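Local coordinates for protein flavin-dependent thymidylate synthase (Thermus thermophilus, PDB 6J61) that binds FAD and probably catalyses the reductive methylation of dUMP to dTMP, with methylenetetrahydrofolate as methyl donor and NADPH as reductant, at residues 19-24 / 63-68; 100-105 / 161-166; 47-52 / 209-214. All blocks are in the same frame, centred on the assembly; numbering follows the deposited sequence.

Interaction 1 of 3, residues 19-24 / 63-68; sequences DQMGDD and MVVFKF
With CG anti to the backbone N (chi1 -169°) and the chain extended beyond it, Gln-20 runs alongside Phe-66, whose own CG lies beside its backbone N (chi1 -73°). These torsions carry the amide over the ring, and the last torsion of Gln-20 turns it to within 15° of the ring plane. Gln-20 CG sits over one face, 3.9 Å from the Phe-66 ring centroid, a CH-pi contact. The carboxamide is fixed in rotation by both ends: Gln-20 NE2 donates to Gly-22 O at 2.7 Å, the oxygen lying near the amide plane, while Gln-20 OE1 is bound by Arg-207 NE.

This non-hydrogen-bonded pair is flanked by two hydrogen-bonded ones. Met-21 N meets Val-65 O at 2.9 Å and Val-65 N meets Met-21 O at 3.1 Å; Lys-67 N reaches Asp-19 O at 3.2 Å, with a weak return bond from Asp-19 N to Lys-67 O. On the other sheet face, the bent Met-21 chain sets CE 4.0 Å from Val-65 CG2, and Lys-67 NZ bonds to Met-63 O of the second subunit. Such alternation marks an antiparallel beta ladder, here joining strands 13-21 and 65-73 in the sheet of the ThyX fold.

Interaction 2 of 3, residues 100-105 / 161-166; sequences EEFYEP and PLNLYT
Phe-102 is the tightly packed part of this contact. Its ring is met at the edge by Asn-163 OD1, 3.2 Å from Phe-102 CD2, and by Pro-161 CG, 3.3 Å from Phe-102 CE2. Asn-163 CG sits in the crowded position between its backbone N and carbonyl carbon, the amide plane 49° from that of the ring. Over one face comes Leu-164 CD1, 4.1 Å from the Phe-102 ring centroid and 26° off the normal. A type I turn from Pro-161 to Leu-164 gathers these three partners round one ring.

Two backbone bonds hold the loop: Tyr-165 N to Glu-101 O at 3.0 Å and Tyr-103 N to Asn-163 O at 3.1 Å, both with N-H...O angles of 160°. Between them Phe-102 and Leu-164 form a single bridge. The Tyr-165 ring turns its edge to the Glu-101 carbonyl and crosses Tyr-103 obliquely, with CE2 3.7 Å from Tyr-103 CB.

Packing is looser at partly exposed Glu-101, where, of the side chain, CB alone comes near, 4.1 Å from Tyr-165 CB; OE2 forms a salt bridge with Lys-71 NZ. Helix 132-148 touches Phe-102 through Gln-136, helix 74-80 Leu-164 through Ile-74, strand 65-73 Tyr-165 through Pro-73.

Interaction 3 of 3, residues 47-52 / 209-214; sequences ALIDYL and PLAWAA
The CA–CB bond of Ile-49 is directed toward segment 209-214, and the side chain parts its two branches over the first turn there. CG2, anti to the backbone N, comes down on the backbone of the partner helix, 3.8 Å from Ala-211 CA. CG1 lies beside the backbone N (chi1 -72°), and the chain extends through chi2 of 177°, so that CD1 arrives 4.0 Å from Leu-210 CB. Leu-210 also points toward its partner, but the two side chains cross at about a right angle: the tip of Ile-49 meets the root of Leu-210.

One turn further on, Ala-214 also points toward the other helix, its CB 4.2 Å from Asp-50 CA and 4.4 Å from Ile-49 CG2. The small side chains, Ala-214 above all, are consistent with the close 8.9 Å approach of the segment axes, which cross at -42°. In the ThyX fold this joins helix 42-54, which leads into the FAD-pocket residues His-55, Arg-56, His-57 and Ser-59, to helix 209-220. Tyr-51, on the side of its helix away from this contact, stacks with His-55.

Asp-50 borders the apolar patch. With CG anti to its backbone N, the carboxylate stands beside Ala-214 but makes its bonds elsewhere, through OD1 to His-218 NE2 and through OD2 in a salt bridge to Arg-54 NE. That salt bridge would be expected to favour the ionised form. Outside the segments, Phe-61 packs against Ile-49, while Ile-27 of helix 24-32 and Leu-174 touch Ala-211.

Interactions 1 and 3, their centres about 16 Å apart, touch through Asp-24, the first residue of helix 24-32: its OD2 lies 2.8 Å from Leu-210 N and its OD1 2.9 Å from Ala-211 N, probable hydrogen bonds to the first turn of helix 209-220. The centre of interaction 2 is about 30 Å from that of interaction 1, to which the neighbouring strands 65-73 and 165-173 link it, and about 38 Å from that of interaction 3, across the chain's centre. Bound FAD is about 8, 13 and 14 Å from the side chains of Met-63, Asp-50 and Leu-164, so interaction 1 comes nearest the cofactor and the other two lie further off.

Interaction 1 of 3, residues 19-24 / 63-68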
ATOM      1  N   ASP A  19      -6.574  10.800 -18.213  1.00 38.32           N
ATOM      2  CA  ASP A  19      -7.832  10.043 -18.188  1.00 36.44           C
ATOM      3  C   ASP A  19      -8.526  10.206 -16.843  1.00 36.58           C
ATOM      4  O   ASP A  19      -7.961  10.779 -15.910  1.00 36.64           O
ATOM      5  CB  ASP A  19      -7.593   8.556 -18.459  1.00 36.40           C
ATOM      6  CG  ASP A  19      -8.851   7.838 -18.949  1.00 38.24           C
ATOM      7  OD1 ASP A  19      -9.908   8.496 -19.063  1.00 39.83           O
ATOM      8  OD2 ASP A  19      -8.790   6.615 -19.229  1.00 38.07           O
ATOM      9  N   GLN A  20      -9.751   9.701 -16.746  1.00 35.47           N
ATOM     10  CA  GLN A  20     -10.514   9.801 -15.521  1.00 34.64           C
ATOM     11  C   GLN A  20     -11.549   8.688 -15.472  1.00 36.26           C
ATOM     12  O   GLN A  20     -12.271   8.476 -16.438  1.00 38.93           O
ATOM     13  CB  GLN A  20     -11.215  11.162 -15.460  1.00 34.58           C
ATOM     14  CG  GLN A  20     -11.828  11.504 -14.115  1.00 34.26           C
ATOM     15  CD  GLN A  20     -12.851  12.634 -14.185  1.00 36.40           C
ATOM     16  OE1 GLN A  20     -12.614  13.681 -14.799  1.00 36.33           O
ATOM     17  NE2 GLN A  20     -13.995  12.430 -13.531  1.00 35.88           N
ATOM     18  N   MET A  21     -11.619   7.973 -14.354  1.00 37.19           N
ATOM     19  CA  MET A  21     -12.600   6.906 -14.200  1.00 37.59           C
ATOM     20  C   MET A  21     -13.631   7.283 -13.138  1.00 38.65           C
ATOM     21  O   MET A  21     -13.344   7.264 -11.939  1.00 39.22           O
ATOM     22  CB  MET A  21     -11.933   5.579 -13.804  1.00 38.97           C
ATOM     23  CG  MET A  21     -12.946   4.455 -13.634  1.00 38.96           C
ATOM     24  SD  MET A  21     -12.285   2.862 -13.142  1.00 43.43           S
ATOM     25  CE  MET A  21     -12.026   3.169 -11.467  1.00 41.13           C
ATOM     26  N   GLY A  22     -14.829   7.636 -13.591  1.00 38.93           N
ATOM     27  CA  GLY A  22     -15.897   8.000 -12.681  1.00 37.54           C
ATOM     28  C   GLY A  22     -15.893   9.445 -12.248  1.00 38.63           C
ATOM     29  O   GLY A  22     -14.880  10.142 -12.366  1.00 38.22           O
ATOM     30  N   ASP A  23     -17.047   9.899 -11.760  1.00 39.69           N
ATOM     31  CA  ASP A  23     -17.224  11.264 -11.256  1.00 38.46           C
ATOM     32  C   ASP A  23     -18.071  11.155  -9.991  1.00 37.16           C
ATOM     33  O   ASP A  23     -18.156  10.065  -9.412  1.00 38.10           O
ATOM     34  CB  ASP A  23     -17.915  12.169 -12.295  1.00 39.60           C
ATOM     35  CG  ASP A  23     -19.268  11.620 -12.780  1.00 41.61           C
ATOM     36  OD1 ASP A  23     -19.891  10.777 -12.091  1.00 40.20           O
ATOM     37  OD2 ASP A  23     -19.721  12.061 -13.862  1.00 42.30           O
ATOM     38  N   ASP A  24     -18.703  12.254  -9.572  1.00 35.53           N
ATOM     39  CA  ASP A  24     -19.530  12.245  -8.353  1.00 35.32           C
ATOM     40  C   ASP A  24     -20.501  11.067  -8.297  1.00 35.81           C
ATOM     41  O   ASP A  24     -20.767  10.528  -7.222  1.00 34.81           O
ATOM     42  CB  ASP A  24     -20.340  13.547  -8.206  1.00 35.22           C
ATOM     43  CG  ASP A  24     -19.465  14.766  -7.946  1.00 36.98           C
ATOM     44  OD1 ASP A  24     -18.523  14.655  -7.142  1.00 36.79           O
ATOM     45  OD2 ASP A  24     -19.726  15.843  -8.537  1.00 39.43           O
ATOM     46  N   MET A  63     -13.228   4.830  -5.605  1.00 32.58           N
ATOM     47  CA  MET A  63     -13.770   4.298  -6.845  1.00 32.98           C
ATOM     48  C   MET A  63     -13.641   5.277  -7.996  1.00 34.20           C
ATOM     49  O   MET A  63     -14.062   4.983  -9.113  1.00 38.33           O
ATOM     50  CB  MET A  63     -15.233   3.884  -6.684  1.00 32.83           C
ATOM     51  CG  MET A  63     -15.454   2.691  -5.756  1.00 33.23           C
ATOM     52  SD  MET A  63     -14.287   1.357  -6.063  1.00 37.03           S
ATOM     53  CE  MET A  63     -14.645   0.201  -4.746  1.00 30.62           C
ATOM     54  N   VAL A  64     -13.060   6.440  -7.721  1.00 32.44           N
ATOM     55  CA  VAL A  64     -12.839   7.470  -8.730  1.00 29.99           C
ATOM     56  C   VAL A  64     -11.327   7.603  -8.908  1.00 31.21           C
ATOM     57  O   VAL A  64     -10.596   7.687  -7.924  1.00 32.18           O
ATOM     58  CB  VAL A  64     -13.440   8.816  -8.275  1.00 29.11           C
ATOM     59  CG1 VAL A  64     -12.957   9.951  -9.175  1.00 25.81           C
ATOM     60  CG2 VAL A  64     -14.966   8.725  -8.289  1.00 26.38           C
ATOM     61  N   VAL A  65     -10.845   7.612 -10.149  1.00 30.82           N
ATOM     62  CA  VAL A  65      -9.401   7.712 -10.380  1.00 29.54           C
ATOM     63  C   VAL A  65      -9.006   8.753 -11.424  1.00 30.38           C
ATOM     64  O   VAL A  65      -9.690   8.941 -12.420  1.00 29.52           O
ATOM     65  CB  VAL A  65      -8.809   6.331 -10.802  1.00 28.73           C
ATOM     66  CG1 VAL A  65      -7.300   6.430 -11.015  1.00 26.28           C
ATOM     67  CG2 VAL A  65      -9.112   5.294  -9.740  1.00 27.68           C
ATOM     68  N   PHE A  66      -7.898   9.439 -11.166  1.00 32.36           N
ATOM     69  CA  PHE A  66      -7.368  10.452 -12.077  1.00 32.96           C
ATOM     70  C   PHE A  66      -5.952  10.061 -12.502  1.00 32.78           C
ATOM     71  O   PHE A  66      -5.181   9.502 -11.717  1.00 32.94           O
ATOM     72  CB  PHE A  66      -7.333  11.841 -11.412  1.00 33.40           C
ATOM     73  CG  PHE A  66      -8.685  12.472 -11.241  1.00 35.66           C
ATOM     74  CD1 PHE A  66      -9.599  11.973 -10.314  1.00 35.50           C
ATOM     75  CD2 PHE A  66      -9.064  13.555 -12.029  1.00 34.72           C
ATOM     76  CE1 PHE A  66     -10.870  12.545 -10.178  1.00 34.88           C
ATOM     77  CE2 PHE A  66     -10.334  14.129 -11.896  1.00 33.59           C
ATOM     78  CZ  PHE A  66     -11.234  13.626 -10.974  1.00 32.39           C
ATOM     79  N   LYS A  67      -5.623  10.352 -13.754  1.00 33.63           N
ATOM     80  CA  LYS A  67      -4.310  10.050 -14.305  1.00 33.24           C
ATOM     81  C   LYS A  67      -3.784  11.315 -14.975  1.00 33.52           C
ATOM     82  O   LYS A  67      -4.399  11.830 -15.901  1.00 35.29           O
ATOM     83  CB  LYS A  67      -4.425   8.896 -15.307  1.00 30.74           C
ATOM     84  CG  LYS A  67      -3.100   8.453 -15.904  1.00 34.40           C
ATOM     85  CD  LYS A  67      -3.140   7.013 -16.434  1.00 34.46           C
ATOM     86  CE  LYS A  67      -4.144   6.823 -17.576  1.00 35.28           C
ATOM     87  NZ  LYS A  67      -4.061   5.453 -18.171  1.00 32.94           N
ATOM     88  N   PHE A  68      -2.654  11.824 -14.495  1.00 33.47           N
ATOM     89  CA  PHE A  68      -2.086  13.044 -15.056  1.00 35.09           C
ATOM     90  C   PHE A  68      -0.730  12.878 -15.737  1.00 35.71           C
ATOM     91  O   PHE A  68      -0.005  11.909 -15.505  1.00 35.62           O
ATOM     92  CB  PHE A  68      -1.923  14.121 -13.971  1.00 35.47           C
ATOM     93  CG  PHE A  68      -3.197  14.468 -13.241  1.00 36.95           C
ATOM     94  CD1 PHE A  68      -3.654  13.678 -12.191  1.00 35.62           C
ATOM     95  CD2 PHE A  68      -3.919  15.612 -13.578  1.00 36.33           C
ATOM     96  CE1 PHE A  68      -4.805  14.021 -11.487  1.00 36.68           C
ATOM     97  CE2 PHE A  68      -5.074  15.958 -12.872  1.00 36.42           C
ATOM     98  CZ  PHE A  68      -5.514  15.160 -11.825  1.00 33.23           C
TER

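Interaction 2 of 3, residues 100-105 / 161-166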
ATOM      1  N   GLU A 100      17.529  20.118 -22.105  1.00 66.93           N
ATOM      2  CA  GLU A 100      18.103  21.194 -21.300  1.00 66.88           C
ATOM      3  C   GLU A 100      17.054  22.192 -20.813  1.00 65.25           C
ATOM      4  O   GLU A 100      17.092  23.379 -21.165  1.00 65.57           O
ATOM      5  CB  GLU A 100      19.175  21.955 -22.081  1.00 68.06           C
ATOM      6  CG  GLU A 100      19.900  22.959 -21.205  1.00 71.12           C
ATOM      7  CD  GLU A 100      20.746  23.922 -21.986  1.00 72.11           C
ATOM      8  OE1 GLU A 100      21.670  23.468 -22.688  1.00 74.72           O
ATOM      9  OE2 GLU A 100      20.484  25.140 -21.893  1.00 74.97           O
ATOM     10  N   GLU A 101      16.116  21.713 -20.009  1.00 61.30           N
ATOM     11  CA  GLU A 101      15.085  22.587 -19.488  1.00 57.79           C
ATOM     12  C   GLU A 101      15.241  22.710 -17.984  1.00 55.70           C
ATOM     13  O   GLU A 101      15.256  21.715 -17.262  1.00 55.68           O
ATOM     14  CB  GLU A 101      13.706  22.044 -19.850  1.00 57.55           C
ATOM     15  CG  GLU A 101      13.369  22.194 -21.323  1.00 56.68           C
ATOM     16  CD  GLU A 101      12.071  21.505 -21.700  1.00 57.15           C
ATOM     17  OE1 GLU A 101      11.571  21.756 -22.812  1.00 56.40           O
ATOM     18  OE2 GLU A 101      11.555  20.705 -20.892  1.00 59.00           O
ATOM     19  N   PHE A 102      15.377  23.943 -17.518  1.00 53.40           N
ATOM     20  CA  PHE A 102      15.538  24.192 -16.103  1.00 51.09           C
ATOM     21  C   PHE A 102      14.516  25.162 -15.558  1.00 49.86           C
ATOM     22  O   PHE A 102      14.056  26.063 -16.254  1.00 50.15           O
ATOM     23  CB  PHE A 102      16.931  24.735 -15.808  1.00 51.52           C
ATOM     24  CG  PHE A 102      18.030  23.801 -16.180  1.00 51.54           C
ATOM     25  CD1 PHE A 102      18.449  23.695 -17.501  1.00 52.39           C
ATOM     26  CD2 PHE A 102      18.650  23.023 -15.213  1.00 52.57           C
ATOM     27  CE1 PHE A 102      19.475  22.827 -17.853  1.00 52.81           C
ATOM     28  CE2 PHE A 102      19.677  22.150 -15.553  1.00 53.79           C
ATOM     29  CZ  PHE A 102      20.093  22.054 -16.878  1.00 53.75           C
ATOM     30  N   TYR A 103      14.169  24.961 -14.296  1.00 47.97           N
ATOM     31  CA  TYR A 103      13.223  25.820 -13.619  1.00 47.18           C
ATOM     32  C   TYR A 103      13.933  27.057 -13.074  1.00 48.56           C
ATOM     33  O   TYR A 103      14.735  26.969 -12.143  1.00 48.09           O
ATOM     34  CB  TYR A 103      12.566  25.079 -12.461  1.00 42.30           C
ATOM     35  CG  TYR A 103      12.008  26.003 -11.415  1.00 37.25           C
ATOM     36  CD1 TYR A 103      10.998  26.916 -11.736  1.00 36.50           C
ATOM     37  CD2 TYR A 103      12.485  25.971 -10.107  1.00 34.88           C
ATOM     38  CE1 TYR A 103      10.471  27.774 -10.779  1.00 36.67           C
ATOM     39  CE2 TYR A 103      11.968  26.829  -9.135  1.00 36.71           C
ATOM     40  CZ  TYR A 103      10.958  27.726  -9.477  1.00 38.38           C
ATOM     41  OH  TYR A 103      10.415  28.552  -8.516  1.00 39.80           O
ATOM     42  N   GLU A 104      13.641  28.213 -13.657  1.00 49.26           N
ATOM     43  CA  GLU A 104      14.249  29.438 -13.183  1.00 49.97           C
ATOM     44  C   GLU A 104      13.164  30.204 -12.437  1.00 48.47           C
ATOM     45  O   GLU A 104      12.196  30.671 -13.023  1.00 47.10           O
ATOM     46  CB  GLU A 104      14.822  30.230 -14.363  1.00 52.23           C
ATOM     47  CG  GLU A 104      15.934  29.472 -15.088  1.00 55.37           C
ATOM     48  CD  GLU A 104      16.667  30.315 -16.131  1.00 59.54           C
ATOM     49  OE1 GLU A 104      17.160  31.409 -15.776  1.00 61.25           O
ATOM     50  OE2 GLU A 104      16.764  29.877 -17.302  1.00 59.54           O
ATOM     51  N   PRO A 105      13.310  30.317 -11.115  1.00 48.06           N
ATOM     52  CA  PRO A 105      12.338  31.018 -10.280  1.00 49.12           C
ATOM     53  C   PRO A 105      12.062  32.449 -10.713  1.00 51.08           C
ATOM     54  O   PRO A 105      12.885  33.087 -11.363  1.00 51.46           O
ATOM     55  CB  PRO A 105      12.965  30.946  -8.895  1.00 47.96           C
ATOM     56  CG  PRO A 105      14.426  30.975  -9.194  1.00 46.77           C
ATOM     57  CD  PRO A 105      14.531  30.020 -10.352  1.00 47.83           C
ATOM     58  N   PRO A 161      21.814  19.578 -12.159  1.00 42.78           N
ATOM     59  CA  PRO A 161      21.150  20.076 -10.948  1.00 42.78           C
ATOM     60  C   PRO A 161      19.710  19.584 -10.744  1.00 42.04           C
ATOM     61  O   PRO A 161      19.061  19.107 -11.680  1.00 41.24           O
ATOM     62  CB  PRO A 161      21.238  21.590 -11.117  1.00 41.08           C
ATOM     63  CG  PRO A 161      21.126  21.752 -12.582  1.00 41.03           C
ATOM     64  CD  PRO A 161      22.054  20.682 -13.100  1.00 42.39           C
ATOM     65  N   LEU A 162      19.225  19.724  -9.511  1.00 42.19           N
ATOM     66  CA  LEU A 162      17.881  19.293  -9.123  1.00 41.77           C
ATOM     67  C   LEU A 162      16.742  20.093  -9.753  1.00 41.35           C
ATOM     68  O   LEU A 162      15.591  19.660  -9.720  1.00 41.26           O
ATOM     69  CB  LEU A 162      17.747  19.324  -7.590  1.00 42.52           C
ATOM     70  CG  LEU A 162      18.647  18.358  -6.806  1.00 42.73           C
ATOM     71  CD1 LEU A 162      18.552  18.600  -5.315  1.00 42.50           C
ATOM     72  CD2 LEU A 162      18.243  16.940  -7.133  1.00 43.60           C
ATOM     73  N   ASN A 163      17.049  21.252 -10.327  1.00 40.44           N
ATOM     74  CA  ASN A 163      16.003  22.060 -10.955  1.00 41.35           C
ATOM     75  C   ASN A 163      15.715  21.604 -12.387  1.00 40.41           C
ATOM     76  O   ASN A 163      14.898  22.199 -13.090  1.00 39.37           O
ATOM     77  CB  ASN A 163      16.391  23.538 -10.945  1.00 41.60           C
ATOM     78  CG  ASN A 163      17.605  23.827 -11.802  1.00 44.00           C
ATOM     79  OD1 ASN A 163      18.445  22.954 -12.040  1.00 42.61           O
ATOM     80  ND2 ASN A 163      17.714  25.064 -12.256  1.00 45.90           N
ATOM     81  N   LEU A 164      16.397  20.547 -12.815  1.00 39.85           N
ATOM     82  CA  LEU A 164      16.193  19.998 -14.145  1.00 39.15           C
ATOM     83  C   LEU A 164      14.729  19.574 -14.212  1.00 39.41           C
ATOM     84  O   LEU A 164      14.193  19.054 -13.238  1.00 40.42           O
ATOM     85  CB  LEU A 164      17.082  18.765 -14.351  1.00 38.97           C
ATOM     86  CG  LEU A 164      16.990  18.188 -15.771  1.00 38.92           C
ATOM     87  CD1 LEU A 164      17.881  19.027 -16.680  1.00 36.20           C
ATOM     88  CD2 LEU A 164      17.409  16.732 -15.811  1.00 38.13           C
ATOM     89  N   TYR A 165      14.070  19.804 -15.338  1.00 37.96           N
ATOM     90  CA  TYR A 165      12.681  19.396 -15.455  1.00 37.61           C
ATOM     91  C   TYR A 165      12.616  17.909 -15.749  1.00 39.09           C
ATOM     92  O   TYR A 165      13.588  17.321 -16.223  1.00 42.33           O
ATOM     93  CB  TYR A 165      11.993  20.169 -16.575  1.00 38.21           C
ATOM     94  CG  TYR A 165      11.288  21.413 -16.101  1.00 41.46           C
ATOM     95  CD1 TYR A 165       9.998  21.343 -15.570  1.00 39.54           C
ATOM     96  CD2 TYR A 165      11.922  22.664 -16.150  1.00 42.40           C
ATOM     97  CE1 TYR A 165       9.356  22.481 -15.096  1.00 41.25           C
ATOM     98  CE2 TYR A 165      11.291  23.811 -15.677  1.00 43.47           C
ATOM     99  CZ  TYR A 165      10.005  23.710 -15.148  1.00 43.25           C
ATOM    100  OH  TYR A 165       9.377  24.828 -14.653  1.00 43.27           O
ATOM    101  N   THR A 166      11.469  17.300 -15.464  1.00 38.13           N
ATOM    102  CA  THR A 166      11.262  15.878 -15.711  1.00 36.53           C
ATOM    103  C   THR A 166       9.770  15.642 -15.913  1.00 35.37           C
ATOM    104  O   THR A 166       8.949  16.431 -15.455  1.00 34.55           O
ATOM    105  CB  THR A 166      11.775  15.020 -14.531  1.00 38.32           C
ATOM    106  OG1 THR A 166      11.499  13.637 -14.785  1.00 36.75           O
ATOM    107  CG2 THR A 166      11.101  15.437 -13.229  1.00 39.59           C
TER

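Interaction 3 of 3, residues 47-52 / 209-214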
ATOM      1  N   ALA A  47     -25.859  15.135  -0.525  1.00 34.95           N
ATOM      2  CA  ALA A  47     -26.038  14.827   0.884  1.00 35.59           C
ATOM      3  C   ALA A  47     -25.285  13.550   1.270  1.00 36.15           C
ATOM      4  O   ALA A  47     -24.605  13.519   2.301  1.00 36.72           O
ATOM      5  CB  ALA A  47     -27.531  14.687   1.208  1.00 34.33           C
ATOM      6  N   LEU A  48     -25.410  12.503   0.453  1.00 34.73           N
ATOM      7  CA  LEU A  48     -24.727  11.241   0.726  1.00 35.53           C
ATOM      8  C   LEU A  48     -23.221  11.473   0.634  1.00 36.57           C
ATOM      9  O   LEU A  48     -22.456  11.040   1.492  1.00 38.85           O
ATOM     10  CB  LEU A  48     -25.110  10.165  -0.296  1.00 36.67           C
ATOM     11  CG  LEU A  48     -25.165   8.687   0.148  1.00 39.93           C
ATOM     12  CD1 LEU A  48     -24.949   7.782  -1.067  1.00 36.52           C
ATOM     13  CD2 LEU A  48     -24.120   8.393   1.210  1.00 38.91           C
ATOM     14  N   ILE A  49     -22.790  12.163  -0.408  1.00 34.90           N
ATOM     15  CA  ILE A  49     -21.377  12.402  -0.554  1.00 35.04           C
ATOM     16  C   ILE A  49     -20.849  13.218   0.614  1.00 35.21           C
ATOM     17  O   ILE A  49     -19.752  12.971   1.107  1.00 33.75           O
ATOM     18  CB  ILE A  49     -21.073  13.091  -1.890  1.00 33.74           C
ATOM     19  CG1 ILE A  49     -21.267  12.080  -3.030  1.00 32.09           C
ATOM     20  CG2 ILE A  49     -19.657  13.645  -1.876  1.00 32.43           C
ATOM     21  CD1 ILE A  49     -21.075  12.650  -4.429  1.00 28.92           C
ATOM     22  N   ASP A  50     -21.638  14.181   1.074  1.00 37.05           N
ATOM     23  CA  ASP A  50     -21.218  15.007   2.194  1.00 36.65           C
ATOM     24  C   ASP A  50     -21.054  14.130   3.423  1.00 37.09           C
ATOM     25  O   ASP A  50     -20.097  14.263   4.179  1.00 37.72           O
ATOM     26  CB  ASP A  50     -22.256  16.072   2.506  1.00 37.44           C
ATOM     27  CG  ASP A  50     -21.784  17.014   3.580  1.00 40.91           C
ATOM     28  OD1 ASP A  50     -20.991  17.923   3.248  1.00 44.62           O
ATOM     29  OD2 ASP A  50     -22.171  16.830   4.757  1.00 41.49           O
ATOM     30  N   TYR A  51     -22.007  13.231   3.610  1.00 36.08           N
ATOM     31  CA  TYR A  51     -22.003  12.322   4.740  1.00 37.24           C
ATOM     32  C   TYR A  51     -20.758  11.420   4.768  1.00 39.33           C
ATOM     33  O   TYR A  51     -20.120  11.256   5.817  1.00 39.64           O
ATOM     34  CB  TYR A  51     -23.289  11.481   4.701  1.00 36.31           C
ATOM     35  CG  TYR A  51     -23.385  10.413   5.764  1.00 38.33           C
ATOM     36  CD1 TYR A  51     -22.674   9.223   5.647  1.00 38.66           C
ATOM     37  CD2 TYR A  51     -24.151  10.611   6.914  1.00 39.58           C
ATOM     38  CE1 TYR A  51     -22.714   8.264   6.642  1.00 39.44           C
ATOM     39  CE2 TYR A  51     -24.200   9.654   7.921  1.00 39.82           C
ATOM     40  CZ  TYR A  51     -23.473   8.483   7.774  1.00 40.76           C
ATOM     41  OH  TYR A  51     -23.491   7.530   8.759  1.00 41.59           O
ATOM     42  N   LEU A  52     -20.415  10.841   3.619  1.00 39.19           N
ATOM     43  CA  LEU A  52     -19.264   9.942   3.521  1.00 39.37           C
ATOM     44  C   LEU A  52     -17.953  10.636   3.885  1.00 39.34           C
ATOM     45  O   LEU A  52     -17.088  10.053   4.526  1.00 38.45           O
ATOM     46  CB  LEU A  52     -19.173   9.361   2.101  1.00 38.56           C
ATOM     47  CG  LEU A  52     -20.328   8.463   1.632  1.00 37.90           C
ATOM     48  CD1 LEU A  52     -20.136   8.102   0.169  1.00 37.09           C
ATOM     49  CD2 LEU A  52     -20.395   7.216   2.488  1.00 34.17           C
ATOM     50  N   PRO A 209     -17.222  18.139  -8.795  1.00 38.74           N
ATOM     51  CA  PRO A 209     -17.724  19.259  -7.987  1.00 37.79           C
ATOM     52  C   PRO A 209     -18.423  18.930  -6.660  1.00 36.08           C
ATOM     53  O   PRO A 209     -18.244  19.648  -5.677  1.00 36.10           O
ATOM     54  CB  PRO A 209     -18.618  20.026  -8.972  1.00 36.65           C
ATOM     55  CG  PRO A 209     -19.042  18.975  -9.964  1.00 35.65           C
ATOM     56  CD  PRO A 209     -17.765  18.207 -10.169  1.00 38.06           C
ATOM     57  N   LEU A 210     -19.215  17.868  -6.609  1.00 33.81           N
ATOM     58  CA  LEU A 210     -19.860  17.558  -5.336  1.00 34.90           C
ATOM     59  C   LEU A 210     -18.809  17.096  -4.327  1.00 35.07           C
ATOM     60  O   LEU A 210     -18.691  17.656  -3.235  1.00 34.42           O
ATOM     61  CB  LEU A 210     -20.946  16.485  -5.501  1.00 32.10           C
ATOM     62  CG  LEU A 210     -22.164  16.863  -6.351  1.00 31.32           C
ATOM     63  CD1 LEU A 210     -23.236  15.792  -6.197  1.00 28.24           C
ATOM     64  CD2 LEU A 210     -22.705  18.225  -5.922  1.00 28.02           C
ATOM     65  N   ALA A 211     -18.035  16.082  -4.703  1.00 34.14           N
ATOM     66  CA  ALA A 211     -16.999  15.566  -3.825  1.00 34.26           C
ATOM     67  C   ALA A 211     -16.090  16.712  -3.395  1.00 34.54           C
ATOM     68  O   ALA A 211     -15.712  16.825  -2.223  1.00 34.04           O
ATOM     69  CB  ALA A 211     -16.193  14.503  -4.536  1.00 32.14           C
ATOM     70  N   TRP A 212     -15.748  17.567  -4.352  1.00 33.99           N
ATOM     71  CA  TRP A 212     -14.894  18.687  -4.049  1.00 34.17           C
ATOM     72  C   TRP A 212     -15.571  19.635  -3.057  1.00 35.99           C
ATOM     73  O   TRP A 212     -14.910  20.215  -2.185  1.00 34.86           O
ATOM     74  CB  TRP A 212     -14.515  19.446  -5.326  1.00 32.61           C
ATOM     75  CG  TRP A 212     -13.733  20.680  -4.999  1.00 30.70           C
ATOM     76  CD1 TRP A 212     -14.239  21.905  -4.667  1.00 29.89           C
ATOM     77  CD2 TRP A 212     -12.319  20.768  -4.808  1.00 28.41           C
ATOM     78  NE1 TRP A 212     -13.231  22.744  -4.269  1.00 30.28           N
ATOM     79  CE2 TRP A 212     -12.040  22.072  -4.347  1.00 30.39           C
ATOM     80  CE3 TRP A 212     -11.261  19.870  -4.976  1.00 29.22           C
ATOM     81  CZ2 TRP A 212     -10.745  22.501  -4.051  1.00 31.07           C
ATOM     82  CZ3 TRP A 212      -9.971  20.296  -4.683  1.00 29.80           C
ATOM     83  CH2 TRP A 212      -9.725  21.600  -4.224  1.00 29.45           C
ATOM     84  N   ALA A 213     -16.883  19.805  -3.192  1.00 35.93           N
ATOM     85  CA  ALA A 213     -17.594  20.692  -2.285  1.00 36.57           C
ATOM     86  C   ALA A 213     -17.398  20.174  -0.869  1.00 36.17           C
ATOM     87  O   ALA A 213     -17.066  20.932   0.037  1.00 40.13           O
ATOM     88  CB  ALA A 213     -19.072  20.739  -2.625  1.00 36.96           C
ATOM     89  N   ALA A 214     -17.590  18.879  -0.688  1.00 32.45           N
ATOM     90  CA  ALA A 214     -17.431  18.271   0.619  1.00 32.49           C
ATOM     91  C   ALA A 214     -15.990  18.433   1.107  1.00 33.45           C
ATOM     92  O   ALA A 214     -15.744  18.808   2.260  1.00 33.97           O
ATOM     93  CB  ALA A 214     -17.802  16.782   0.551  1.00 30.85           C
TER